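Local coordinates for protein deferrochelatase (Vibrio cholerae, PDB 5DE0) that binds heme b and probably acts as a peroxidase of the dye-decolorizing type, using hydrogen peroxide to oxidise its substrates, at residues 45-50 with 111-116; 35-40 with 60-65; 9-14 with 159-164; 65-70 with 290-295. All coordinates share one frame; numbering follows the deposited sequence.

The four contacts follow the two halves of a DyP-type peroxidase, each built on a four-stranded antiparallel sheet. Interactions 1 and 2 lie wholly in the N-terminal half, their centres about 17 Å apart, and alternate along the chain: helix 40-50 packs on helix 108-117 in interaction 1, while Leu37 of helix 30-38 and Leu40 at the start of 40-50 pack on strand 57-62 in interaction 2. Interaction 4 begins at Gly65, where interaction 2 stops, their centres about 7 Å apart; Phe62 O probably accepts a hydrogen bond from Phe290 N at 3.0 Å. Along the chain, interaction 3 encloses 1 and 2 and alternates with 4. The loop before strand 18-26 (interaction 3) and helix 64-67 (interaction 4) each meet the C-terminal, heme-binding half.

Interaction 1. Residues 45-50 with 111-116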
loop_
_atom_site.group_PDB
_atom_site.type_symbol
_atom_site.label_atom_id
_atom_site.label_comp_id
_atom_site.label_asym_id
_atom_site.label_seq_id
_atom_site.Cartn_x
_atom_site.Cartn_y
_atom_site.Cartn_z
ATOM N N GLU B 45 0.083 -20.614 -9.283
ATOM C CA GLU B 45 0.637 -21.917 -8.927
ATOM C C GLU B 45 2.161 -21.898 -9.007
ATOM O O GLU B 45 2.844 -22.443 -8.139
ATOM C CB GLU B 45 0.077 -23.010 -9.837
ATOM C CG GLU B 45 0.728 -24.371 -9.642
ATOM C CD GLU B 45 0.488 -24.944 -8.259
ATOM O OE1 GLU B 45 -0.685 -25.018 -7.840
ATOM O OE2 GLU B 45 1.475 -25.314 -7.587
ATOM N N GLU B 46 2.684 -21.256 -10.048
ATOM C CA GLU B 46 4.126 -21.162 -10.262
ATOM C C GLU B 46 4.799 -20.332 -9.174
ATOM O O GLU B 46 5.884 -20.673 -8.700
ATOM C CB GLU B 46 4.425 -20.562 -11.636
ATOM C CG GLU B 46 5.900 -20.306 -11.897
ATOM C CD GLU B 46 6.168 -19.841 -13.314
ATOM O OE1 GLU B 46 5.307 -20.073 -14.189
ATOM O OE2 GLU B 46 7.235 -19.238 -13.550
ATOM N N ILE B 47 4.146 -19.243 -8.781
ATOM C CA ILE B 47 4.645 -18.392 -7.708
ATOM C C ILE B 47 4.701 -19.162 -6.391
ATOM O O ILE B 47 5.691 -19.091 -5.663
ATOM C CB ILE B 47 3.773 -17.131 -7.540
ATOM C CG1 ILE B 47 3.853 -16.260 -8.797
ATOM C CG2 ILE B 47 4.208 -16.337 -6.321
ATOM C CD1 ILE B 47 2.978 -15.029 -8.752
ATOM N N ASN B 48 3.640 -19.907 -6.097
ATOM C CA ASN B 48 3.580 -20.697 -4.871
ATOM C C ASN B 48 4.672 -21.760 -4.816
ATOM O O ASN B 48 5.198 -22.062 -3.745
ATOM C CB ASN B 48 2.204 -21.351 -4.722
ATOM C CG ASN B 48 1.168 -20.402 -4.146
ATOM O OD1 ASN B 48 1.479 -19.569 -3.293
ATOM N ND2 ASN B 48 -0.072 -20.525 -4.610
ATOM N N GLN B 49 5.018 -22.319 -5.972
ATOM C CA GLN B 49 6.098 -23.297 -6.043
ATOM C C GLN B 49 7.458 -22.641 -5.833
ATOM O O GLN B 49 8.385 -23.265 -5.319
ATOM C CB GLN B 49 6.076 -24.034 -7.382
ATOM C CG GLN B 49 4.928 -25.011 -7.535
ATOM C CD GLN B 49 5.129 -25.967 -8.692
ATOM O OE1 GLN B 49 6.152 -25.929 -9.373
ATOM N NE2 GLN B 49 4.151 -26.836 -8.918
ATOM N N ASN B 50 7.581 -21.383 -6.238
ATOM C CA ASN B 50 8.828 -20.654 -6.044
ATOM C C ASN B 50 8.917 -20.031 -4.657
ATOM O O ASN B 50 10.002 -19.712 -4.178
ATOM C CB ASN B 50 8.981 -19.569 -7.110
ATOM C CG ASN B 50 9.226 -20.139 -8.490
ATOM O OD1 ASN B 50 8.963 -21.312 -8.745
ATOM N ND2 ASN B 50 9.734 -19.307 -9.392
ATOM N N PHE B 111 1.452 -7.438 -5.846
ATOM C CA PHE B 111 1.861 -6.473 -6.856
ATOM C C PHE B 111 2.458 -7.192 -8.061
ATOM O O PHE B 111 2.170 -6.842 -9.206
ATOM C CB PHE B 111 2.870 -5.476 -6.276
ATOM C CG PHE B 111 3.326 -4.428 -7.257
ATOM C CD1 PHE B 111 4.394 -4.670 -8.109
ATOM C CD2 PHE B 111 2.689 -3.200 -7.323
ATOM C CE1 PHE B 111 4.809 -3.714 -9.010
ATOM C CE2 PHE B 111 3.103 -2.236 -8.220
ATOM C CZ PHE B 111 4.166 -2.493 -9.066
ATOM N N TYR B 112 3.292 -8.196 -7.797
ATOM C CA TYR B 112 3.949 -8.940 -8.868
ATOM C C TYR B 112 2.944 -9.695 -9.728
ATOM O O TYR B 112 3.079 -9.746 -10.949
ATOM C CB TYR B 112 4.983 -9.918 -8.303
ATOM C CG TYR B 112 5.580 -10.839 -9.349
ATOM C CD1 TYR B 112 6.601 -10.403 -10.183
ATOM C CD2 TYR B 112 5.117 -12.142 -9.504
ATOM C CE1 TYR B 112 7.148 -11.239 -11.142
ATOM C CE2 TYR B 112 5.656 -12.983 -10.459
ATOM C CZ TYR B 112 6.671 -12.528 -11.276
ATOM O OH TYR B 112 7.209 -13.365 -12.229
ATOM N N THR B 113 1.942 -10.289 -9.086
ATOM C CA THR B 113 0.937 -11.070 -9.800
ATOM C C THR B 113 0.148 -10.195 -10.767
ATOM O O THR B 113 -0.154 -10.606 -11.888
ATOM C CB THR B 113 -0.037 -11.761 -8.827
ATOM O OG1 THR B 113 0.694 -12.639 -7.963
ATOM C CG2 THR B 113 -1.082 -12.565 -9.589
ATOM N N LEU B 114 -0.166 -8.978 -10.336
ATOM C CA LEU B 114 -0.920 -8.054 -11.172
ATOM C C LEU B 114 -0.060 -7.494 -12.301
ATOM O O LEU B 114 -0.497 -7.451 -13.449
ATOM C CB LEU B 114 -1.492 -6.910 -10.333
ATOM C CG LEU B 114 -2.335 -5.896 -11.109
ATOM C CD1 LEU B 114 -3.474 -6.594 -11.837
ATOM C CD2 LEU B 114 -2.868 -4.817 -10.182
ATOM N N ARG B 115 1.159 -7.072 -11.976
ATOM C CA ARG B 115 2.060 -6.504 -12.979
ATOM C C ARG B 115 2.413 -7.526 -14.054
ATOM O O ARG B 115 2.305 -7.248 -15.246
ATOM C CB ARG B 115 3.342 -5.974 -12.328
ATOM C CG ARG B 115 4.286 -5.295 -13.317
ATOM C CD ARG B 115 5.560 -4.788 -12.654
ATOM N NE ARG B 115 6.441 -5.873 -12.231
ATOM C CZ ARG B 115 7.672 -5.697 -11.757
ATOM N NH1 ARG B 115 8.175 -4.474 -11.650
ATOM N NH2 ARG B 115 8.403 -6.743 -11.396
ATOM N N LYS B 116 2.830 -8.710 -13.621
ATOM C CA LYS B 116 3.202 -9.783 -14.537
ATOM C C LYS B 116 1.984 -10.338 -15.271
ATOM O O LYS B 116 2.068 -10.710 -16.442
ATOM C CB LYS B 116 3.913 -10.906 -13.775
ATOM C CG LYS B 116 4.333 -12.090 -14.625
ATOM C CD LYS B 116 5.430 -11.706 -15.600
ATOM C CE LYS B 116 5.948 -12.924 -16.347
ATOM N NZ LYS B 116 7.047 -12.566 -17.287
#
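Ile47 and Tyr112 run past one another in opposite directions, and the aliphatic chain ends at the edge of the ring, not over it. Ile47 CD1 lies near the ring plane, 3.7 Å from Tyr112 CD2 and 3.8 Å from Tyr112 CE2, while Ile47 CG1 follows more loosely at 4.1 Å from Tyr112 CE2. With chi2 at 177° the CG1 branch of Ile47 is fully extended, which carries CD1 across to the other helix. The two segments bury 105 Å² between them. Their helices, 40-50 and 108-117, belong to the successive beta-alpha-beta units of the ferredoxin-like N-terminal half, and Leu56 packs on both Ile47 and Thr113. Thr113 meets the same methyl obliquely: its OG1 is 3.4 Å from Ile47 CD1. That hydroxyl is also hydrogen-bonded to the carbonyl of Leu109 one turn earlier, so a polar atom already engaged within its own helix can abut a methyl group. One face of the Tyr112 ring carries Lys116 CB, 4.0 Å above the plane and displaced toward the rim, and Tyr136 of the second subunit packs on the same tyrosine side chain.

Interaction 2. Residues 35-40 with 60-65; sequences QALKAL and VAFSKG
Leu37 has CG anti to its carbonyl carbon (chi1 -67°) and an extended chi2 of 175°, which sends CD1 toward Phe62; Val60, with chi1 -178°, sets CG2 beside its backbone N, where it can meet Leu40. The groups so placed are part of the helix-on-sheet packing of the ferredoxin-like N-terminal half of a DyP-type peroxidase. Leu37 lies on helix 30-38 and Leu40 opens helix 40-50, and both approach strand 57-62, an outermost strand of its four-stranded antiparallel sheet within this chain. Val60 and Phe62, two residues apart on that strand, supply the touching groups, while Ala61 between them packs on Phe289 and Ala291 of strand 281-291. Leu37 and Phe62 come from opposite directions and meet at Leu37 CD1 and Phe62 CE2, 3.7 Å apart, the methyl standing oblique to the ring. The second apolar pair is arranged differently: Leu40 and Val60 cross at about a right angle, and Leu40 CD1 is 3.8 Å from Val60 CG2. A looser approach, 4.3 Å, separates Leu37 CB from Val60 CG1. Val98 and Ile100 of the adjoining strand 98-104 extend this apolar patch, and Phe70 meets the Phe62 ring edge-to-face. All four touching residues are buried, and the segments cover 153 Å² between them. The Leu37 carbonyl oxygen accepts the backbone bond from Leu40 N at 3.3 Å, and Val60 CG2 merely lies 4.0 Å from Leu37 O.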
loop_
_atom_site.group_PDB
_atom_site.type_symbol
_atom_site.label_atom_id
_atom_site.label_comp_id
_atom_site.label_asym_id
_atom_site.label_seq_id
_atom_site.Cartn_x
_atom_site.Cartn_y
_atom_site.Cartn_z
ATOM N N GLN B 35 -7.632 -14.471 -22.368
ATOM C CA GLN B 35 -6.547 -15.441 -22.273
ATOM C C GLN B 35 -5.621 -15.110 -21.113
ATOM O O GLN B 35 -5.245 -15.989 -20.337
ATOM C CB GLN B 35 -5.747 -15.493 -23.578
ATOM C CG GLN B 35 -6.476 -16.155 -24.734
ATOM C CD GLN B 35 -5.596 -16.313 -25.961
ATOM O OE1 GLN B 35 -4.398 -16.037 -25.918
ATOM N NE2 GLN B 35 -6.188 -16.761 -27.063
ATOM N N ALA B 36 -5.255 -13.837 -21.004
ATOM C CA ALA B 36 -4.379 -13.372 -19.936
ATOM C C ALA B 36 -5.009 -13.579 -18.559
ATOM O O ALA B 36 -4.308 -13.843 -17.583
ATOM C CB ALA B 36 -4.029 -11.912 -20.142
ATOM N N LEU B 37 -6.331 -13.459 -18.483
ATOM C CA LEU B 37 -7.040 -13.676 -17.224
ATOM C C LEU B 37 -7.074 -15.159 -16.867
ATOM O O LEU B 37 -6.960 -15.532 -15.698
ATOM C CB LEU B 37 -8.463 -13.117 -17.301
ATOM C CG LEU B 37 -8.581 -11.596 -17.419
ATOM C CD1 LEU B 37 -10.031 -11.185 -17.606
ATOM C CD2 LEU B 37 -7.981 -10.911 -16.200
ATOM N N LYS B 38 -7.229 -16.001 -17.883
ATOM C CA LYS B 38 -7.249 -17.445 -17.685
ATOM C C LYS B 38 -5.900 -17.979 -17.222
ATOM O O LYS B 38 -5.828 -19.018 -16.566
ATOM C CB LYS B 38 -7.649 -18.161 -18.974
ATOM C CG LYS B 38 -9.092 -17.991 -19.384
ATOM C CD LYS B 38 -9.397 -18.892 -20.565
ATOM C CE LYS B 38 -10.791 -18.661 -21.089
ATOM N NZ LYS B 38 -11.122 -19.619 -22.181
ATOM N N ALA B 39 -4.834 -17.272 -17.585
ATOM C CA ALA B 39 -3.478 -17.721 -17.292
ATOM C C ALA B 39 -3.032 -17.310 -15.892
ATOM O O ALA B 39 -1.928 -17.646 -15.462
ATOM C CB ALA B 39 -2.511 -17.178 -18.335
ATOM N N LEU B 40 -3.890 -16.582 -15.186
ATOM C CA LEU B 40 -3.580 -16.148 -13.825
ATOM C C LEU B 40 -3.416 -17.310 -12.832
ATOM O O LEU B 40 -2.449 -17.313 -12.068
ATOM C CB LEU B 40 -4.646 -15.167 -13.323
ATOM C CG LEU B 40 -4.578 -13.760 -13.915
ATOM C CD1 LEU B 40 -5.661 -12.870 -13.326
ATOM C CD2 LEU B 40 -3.200 -13.158 -13.683
ATOM N N VAL B 60 -10.950 -14.893 -10.307
ATOM C CA VAL B 60 -11.311 -13.987 -11.389
ATOM C C VAL B 60 -12.818 -13.998 -11.614
ATOM O O VAL B 60 -13.420 -15.060 -11.789
ATOM C CB VAL B 60 -10.596 -14.360 -12.701
ATOM C CG1 VAL B 60 -10.957 -13.372 -13.796
ATOM C CG2 VAL B 60 -9.088 -14.403 -12.488
ATOM N N ALA B 61 -13.422 -12.814 -11.618
ATOM C CA ALA B 61 -14.872 -12.702 -11.749
ATOM C C ALA B 61 -15.267 -11.676 -12.808
ATOM O O ALA B 61 -14.537 -10.716 -13.064
ATOM C CB ALA B 61 -15.491 -12.344 -10.414
ATOM N N PHE B 62 -16.431 -11.882 -13.416
ATOM C CA PHE B 62 -16.889 -11.019 -14.498
ATOM C C PHE B 62 -18.256 -10.416 -14.191
ATOM O O PHE B 62 -19.103 -11.070 -13.576
ATOM C CB PHE B 62 -16.954 -11.801 -15.810
ATOM C CG PHE B 62 -15.674 -12.497 -16.165
ATOM C CD1 PHE B 62 -15.465 -13.820 -15.807
ATOM C CD2 PHE B 62 -14.676 -11.830 -16.860
ATOM C CE1 PHE B 62 -14.279 -14.465 -16.138
ATOM C CE2 PHE B 62 -13.492 -12.472 -17.191
ATOM C CZ PHE B 62 -13.297 -13.788 -16.829
ATOM N N SER B 63 -18.468 -9.175 -14.625
ATOM C CA SER B 63 -19.736 -8.491 -14.397
ATOM C C SER B 63 -20.822 -8.966 -15.358
ATOM O O SER B 63 -20.542 -9.694 -16.306
ATOM C CB SER B 63 -19.558 -6.981 -14.528
ATOM O OG SER B 63 -19.270 -6.610 -15.863
ATOM N N LYS B 64 -22.057 -8.548 -15.098
ATOM C CA LYS B 64 -23.192 -8.885 -15.947
ATOM C C LYS B 64 -22.988 -8.379 -17.372
ATOM O O LYS B 64 -23.245 -9.102 -18.342
ATOM C CB LYS B 64 -24.481 -8.306 -15.358
ATOM C CG LYS B 64 -25.664 -8.315 -16.320
ATOM C CD LYS B 64 -26.113 -9.730 -16.648
ATOM C CE LYS B 64 -27.381 -9.723 -17.491
ATOM N NZ LYS B 64 -27.874 -11.101 -17.751
ATOM N N GLY B 65 -22.527 -7.136 -17.489
ATOM C CA GLY B 65 -22.323 -6.520 -18.785
ATOM C C GLY B 65 -21.267 -7.216 -19.623
ATOM O O GLY B 65 -21.439 -7.381 -20.831
#

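Interaction 3. Residues 9-14 with 159-164; sequences TAILPE and EVALVA
No flat group of either segment enters the meeting of Ile11 and Leu12 with Ala161 and Leu162; it is made by aliphatic carbons alone. The closest approach joins the two leucines, which cross at about a right angle. Leu12 CD1 sits over the branched end of its partner, 3.6 Å from Leu162 CD1, 3.7 Å from Leu162 CG and 3.8 Å from Leu162 CD2, so one methyl rests against a whole isopropyl group. Leu12 reaches it with a chi1 of -100°, away from the usual staggered values. Ile11 presents the branch anti to its backbone N: its CG2 is 4.0 Å from Ala161 CB and 4.2 Å from Leu162 CD2. The segments bury 150 Å² in all. Polar links lie close by, since Arg157 bonds the Leu12 carbonyl through NH1 and forms a salt bridge with Glu14 through NH2. The Ala161 side chain is about 12 Å from the heme. The contact joins the N-terminal loop before strand 18-26 to the end of helix 155-161 in the C-terminal, heme-binding half; Ser59 of strand 57-62 touches Ile11, Val232 of strand 232-239 touches Ala161, and Tyr252 of strand 247-253 touches both.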
loop_
_atom_site.group_PDB
_atom_site.type_symbol
_atom_site.label_atom_id
_atom_site.label_comp_id
_atom_site.label_asym_id
_atom_site.label_seq_id
_atom_site.Cartn_x
_atom_site.Cartn_y
_atom_site.Cartn_z
ATOM N N THR B 9 -9.298 -20.573 -5.928
ATOM C CA THR B 9 -8.584 -20.744 -4.662
ATOM C C THR B 9 -8.738 -19.622 -3.633
ATOM O O THR B 9 -8.420 -19.814 -2.462
ATOM C CB THR B 9 -7.079 -20.922 -4.919
ATOM O OG1 THR B 9 -6.566 -19.764 -5.587
ATOM C CG2 THR B 9 -6.824 -22.156 -5.772
ATOM N N ALA B 10 -9.217 -18.457 -4.055
ATOM C CA ALA B 10 -9.276 -17.308 -3.154
ATOM C C ALA B 10 -10.514 -17.307 -2.258
ATOM O O ALA B 10 -10.504 -16.707 -1.186
ATOM C CB ALA B 10 -9.213 -16.012 -3.956
ATOM N N ILE B 11 -11.566 -17.991 -2.693
ATOM C CA ILE B 11 -12.881 -17.868 -2.065
ATOM C C ILE B 11 -13.010 -18.582 -0.716
ATOM O O ILE B 11 -13.289 -17.950 0.303
ATOM C CB ILE B 11 -13.978 -18.401 -3.006
ATOM C CG1 ILE B 11 -13.892 -17.700 -4.363
ATOM C CG2 ILE B 11 -15.352 -18.206 -2.389
ATOM C CD1 ILE B 11 -14.923 -18.169 -5.361
ATOM N N LEU B 12 -12.810 -19.895 -0.716
ATOM C CA LEU B 12 -13.033 -20.716 0.476
ATOM C C LEU B 12 -12.068 -20.482 1.653
ATOM O O LEU B 12 -12.519 -20.404 2.796
ATOM C CB LEU B 12 -13.011 -22.201 0.092
ATOM C CG LEU B 12 -14.378 -22.870 -0.075
ATOM C CD1 LEU B 12 -15.284 -22.036 -0.966
ATOM C CD2 LEU B 12 -14.224 -24.278 -0.630
ATOM N N PRO B 13 -10.748 -20.384 1.396
ATOM C CA PRO B 13 -9.858 -20.208 2.551
ATOM C C PRO B 13 -10.065 -18.883 3.278
ATOM O O PRO B 13 -10.633 -17.948 2.713
ATOM C CB PRO B 13 -8.454 -20.254 1.931
ATOM C CG PRO B 13 -8.631 -20.862 0.591
ATOM C CD PRO B 13 -9.990 -20.467 0.136
ATOM N N GLU B 14 -9.612 -18.819 4.525
ATOM C CA GLU B 14 -9.629 -17.577 5.284
ATOM C C GLU B 14 -8.700 -16.569 4.623
ATOM O O GLU B 14 -7.656 -16.942 4.087
ATOM C CB GLU B 14 -9.208 -17.820 6.735
ATOM C CG GLU B 14 -10.171 -18.684 7.531
ATOM C CD GLU B 14 -11.388 -17.917 8.004
ATOM O OE1 GLU B 14 -11.352 -16.668 7.988
ATOM O OE2 GLU B 14 -12.382 -18.565 8.394
ATOM N N GLU B 159 -20.813 -24.036 1.597
ATOM C CA GLU B 159 -22.239 -24.094 1.286
ATOM C C GLU B 159 -22.901 -22.719 1.352
ATOM O O GLU B 159 -24.049 -22.558 0.944
ATOM C CB GLU B 159 -22.952 -25.073 2.223
ATOM C CG GLU B 159 -22.820 -24.744 3.699
ATOM C CD GLU B 159 -23.362 -25.848 4.589
ATOM O OE1 GLU B 159 -22.645 -26.849 4.798
ATOM O OE2 GLU B 159 -24.503 -25.715 5.079
ATOM N N VAL B 160 -22.178 -21.731 1.869
ATOM C CA VAL B 160 -22.672 -20.357 1.885
ATOM C C VAL B 160 -22.196 -19.602 0.640
ATOM O O VAL B 160 -22.956 -18.849 0.030
ATOM C CB VAL B 160 -22.226 -19.601 3.164
ATOM C CG1 VAL B 160 -22.360 -18.094 2.983
ATOM C CG2 VAL B 160 -23.034 -20.062 4.362
ATOM N N ALA B 161 -20.944 -19.823 0.251
ATOM C CA ALA B 161 -20.353 -19.083 -0.862
ATOM C C ALA B 161 -20.636 -19.713 -2.226
ATOM O O ALA B 161 -20.925 -19.004 -3.188
ATOM C CB ALA B 161 -18.851 -18.947 -0.658
ATOM N N LEU B 162 -20.557 -21.037 -2.307
ATOM C CA LEU B 162 -20.589 -21.720 -3.600
ATOM C C LEU B 162 -21.979 -22.183 -4.032
ATOM O O LEU B 162 -22.771 -22.663 -3.219
ATOM C CB LEU B 162 -19.648 -22.925 -3.578
ATOM C CG LEU B 162 -18.219 -22.654 -3.113
ATOM C CD1 LEU B 162 -17.352 -23.887 -3.310
ATOM C CD2 LEU B 162 -17.637 -21.452 -3.841
ATOM N N VAL B 163 -22.258 -22.033 -5.324
ATOM C CA VAL B 163 -23.462 -22.589 -5.932
ATOM C C VAL B 163 -23.418 -24.112 -5.834
ATOM O O VAL B 163 -22.401 -24.730 -6.146
ATOM C CB VAL B 163 -23.606 -22.161 -7.410
ATOM C CG1 VAL B 163 -24.844 -22.796 -8.036
ATOM C CG2 VAL B 163 -23.663 -20.644 -7.520
ATOM N N ALA B 164 -24.520 -24.712 -5.397
ATOM C CA ALA B 164 -24.545 -26.141 -5.107
ATOM C C ALA B 164 -24.668 -27.018 -6.356
ATOM O O ALA B 164 -23.998 -28.048 -6.463
ATOM C CB ALA B 164 -25.679 -26.450 -4.140
#

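Interaction 4. Residues 65-70 with 290-295; sequences GFWSHF and FAPSQV
Strand 281-291, an outermost strand of the C-terminal four-stranded sheet within this chain, ends here against the short helix 64-67 of the N-terminal half, so the contact belongs to the seam between the two ferredoxin-like halves of the peroxidase. Trp67, at the start of a type I turn that runs to Phe70, inserts the far rim of its six-membered ring beside Phe290 and Pro292. Its CG is roughly anti to the backbone N (chi1 -154°), which points the indole toward the strand. Trp67 CZ3 lies 3.4 Å from Phe290 O, with the oxygen near the indole plane. Next along the rim, Trp67 CH2 is 3.7 Å from Phe290 CD1 and, at the same edge, 4.2 Å from Pro292 CB. The two rings are steeply inclined, their planes at 79° and their centroids 5.8 Å apart, in an oblique pairing. One indole face is packed by Phe70 CD2, 3.6 Å above the plane and offset toward the rim, and Tyr173 meets the Phe290 ring edge-to-face. The indole nitrogen looks to another partner, since Trp67 NE1 donates to the carbonyl of Ala73. The contact is buried and mostly apolar, its nearest approach being that of the slightly positive C-H rim of the indole to the Phe290 carbonyl oxygen, which is probably mildly favourable electrostatically.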
loop_
_atom_site.group_PDB
_atom_site.type_symbol
_atom_site.label_atom_id
_atom_site.label_comp_id
_atom_site.label_asym_id
_atom_site.label_seq_id
_atom_site.Cartn_x
_atom_site.Cartn_y
_atom_site.Cartn_z
ATOM N N GLY B 65 -22.527 -7.136 -17.489
ATOM C CA GLY B 65 -22.323 -6.520 -18.785
ATOM C C GLY B 65 -21.267 -7.216 -19.623
ATOM O O GLY B 65 -21.439 -7.381 -20.831
ATOM N N PHE B 66 -20.177 -7.634 -18.986
ATOM C CA PHE B 66 -19.093 -8.293 -19.703
ATOM C C PHE B 66 -19.416 -9.753 -20.000
ATOM O O PHE B 66 -18.834 -10.350 -20.906
ATOM C CB PHE B 66 -17.789 -8.196 -18.905
ATOM C CG PHE B 66 -16.578 -8.689 -19.657
ATOM C CD1 PHE B 66 -15.935 -7.864 -20.568
ATOM C CD2 PHE B 66 -16.076 -9.970 -19.450
ATOM C CE1 PHE B 66 -14.819 -8.307 -21.270
ATOM C CE2 PHE B 66 -14.957 -10.417 -20.151
ATOM C CZ PHE B 66 -14.331 -9.583 -21.059
ATOM N N TRP B 67 -20.331 -10.331 -19.230
ATOM C CA TRP B 67 -20.677 -11.731 -19.416
ATOM C C TRP B 67 -21.422 -11.952 -20.734
ATOM O O TRP B 67 -21.455 -13.066 -21.252
ATOM C CB TRP B 67 -21.509 -12.241 -18.240
ATOM C CG TRP B 67 -21.379 -13.724 -18.044
ATOM C CD1 TRP B 67 -21.957 -14.703 -18.799
ATOM C CD2 TRP B 67 -20.609 -14.398 -17.039
ATOM N NE1 TRP B 67 -21.599 -15.942 -18.327
ATOM C CE2 TRP B 67 -20.772 -15.783 -17.247
ATOM C CE3 TRP B 67 -19.801 -13.965 -15.987
ATOM C CZ2 TRP B 67 -20.151 -16.739 -16.433
ATOM C CZ3 TRP B 67 -19.191 -14.908 -15.186
ATOM C CH2 TRP B 67 -19.366 -16.279 -15.410
ATOM N N SER B 68 -22.016 -10.891 -21.273
ATOM C CA SER B 68 -22.712 -10.975 -22.547
ATOM C C SER B 68 -21.763 -11.391 -23.664
ATOM O O SER B 68 -22.166 -12.068 -24.608
ATOM C CB SER B 68 -23.360 -9.638 -22.880
ATOM O OG SER B 68 -24.366 -9.332 -21.939
ATOM N N HIS B 69 -20.504 -10.978 -23.546
ATOM C CA HIS B 69 -19.476 -11.312 -24.520
ATOM C C HIS B 69 -19.173 -12.811 -24.552
ATOM O O HIS B 69 -18.624 -13.315 -25.530
ATOM C CB HIS B 69 -18.197 -10.532 -24.215
ATOM C CG HIS B 69 -18.312 -9.055 -24.439
ATOM N ND1 HIS B 69 -19.125 -8.245 -23.674
ATOM C CD2 HIS B 69 -17.708 -8.240 -25.335
ATOM C CE1 HIS B 69 -19.019 -6.995 -24.093
ATOM N NE2 HIS B 69 -18.164 -6.966 -25.100
ATOM N N PHE B 70 -19.528 -13.516 -23.482
ATOM C CA PHE B 70 -19.255 -14.949 -23.377
ATOM C C PHE B 70 -20.254 -15.793 -24.161
ATOM O O PHE B 70 -21.396 -15.389 -24.359
ATOM C CB PHE B 70 -19.262 -15.387 -21.911
ATOM C CG PHE B 70 -18.078 -14.903 -21.131
ATOM C CD1 PHE B 70 -16.820 -14.827 -21.717
ATOM C CD2 PHE B 70 -18.222 -14.512 -19.811
ATOM C CE1 PHE B 70 -15.725 -14.373 -20.991
ATOM C CE2 PHE B 70 -17.135 -14.058 -19.086
ATOM C CZ PHE B 70 -15.888 -13.988 -19.675
ATOM N N PHE B 290 -19.741 -12.501 -10.959
ATOM C CA PHE B 290 -19.837 -13.927 -10.705
ATOM C C PHE B 290 -18.481 -14.575 -10.948
ATOM O O PHE B 290 -17.932 -14.503 -12.049
ATOM C CB PHE B 290 -20.903 -14.583 -11.578
ATOM C CG PHE B 290 -21.108 -16.040 -11.283
ATOM C CD1 PHE B 290 -20.430 -17.016 -11.997
ATOM C CD2 PHE B 290 -21.985 -16.434 -10.289
ATOM C CE1 PHE B 290 -20.625 -18.358 -11.724
ATOM C CE2 PHE B 290 -22.185 -17.770 -10.010
ATOM C CZ PHE B 290 -21.505 -18.735 -10.729
ATOM N N ALA B 291 -17.940 -15.197 -9.909
ATOM C CA ALA B 291 -16.686 -15.922 -10.032
ATOM C C ALA B 291 -16.983 -17.378 -10.347
ATOM O O ALA B 291 -17.438 -18.124 -9.482
ATOM C CB ALA B 291 -15.863 -15.799 -8.764
ATOM N N PRO B 292 -16.723 -17.792 -11.596
ATOM C CA PRO B 292 -17.035 -19.167 -11.993
ATOM C C PRO B 292 -16.076 -20.167 -11.358
ATOM O O PRO B 292 -15.074 -19.766 -10.765
ATOM C CB PRO B 292 -16.866 -19.138 -13.515
ATOM C CG PRO B 292 -15.843 -18.082 -13.745
ATOM C CD PRO B 292 -16.073 -17.038 -12.684
ATOM N N SER B 293 -16.390 -21.453 -11.474
ATOM C CA SER B 293 -15.475 -22.506 -11.057
ATOM C C SER B 293 -14.200 -22.446 -11.893
ATOM O O SER B 293 -14.147 -21.744 -12.906
ATOM C CB SER B 293 -16.140 -23.875 -11.189
ATOM O OG SER B 293 -16.636 -24.062 -12.503
ATOM N N GLN B 294 -13.174 -23.173 -11.468
ATOM C CA GLN B 294 -11.909 -23.186 -12.192
ATOM C C GLN B 294 -12.094 -23.730 -13.604
ATOM O O GLN B 294 -11.482 -23.242 -14.555
ATOM C CB GLN B 294 -10.868 -24.018 -11.445
ATOM C CG GLN B 294 -10.672 -23.624 -9.993
ATOM C CD GLN B 294 -9.478 -24.314 -9.368
ATOM O OE1 GLN B 294 -8.561 -24.745 -10.067
ATOM N NE2 GLN B 294 -9.482 -24.427 -8.044
ATOM N N VAL B 295 -12.950 -24.740 -13.730
ATOM C CA VAL B 295 -13.207 -25.378 -15.015
ATOM C C VAL B 295 -13.898 -24.429 -15.988
ATOM O O VAL B 295 -13.446 -24.253 -17.118
ATOM C CB VAL B 295 -14.068 -26.646 -14.853
ATOM C CG1 VAL B 295 -14.434 -27.220 -16.213
ATOM C CG2 VAL B 295 -13.332 -27.681 -14.016
#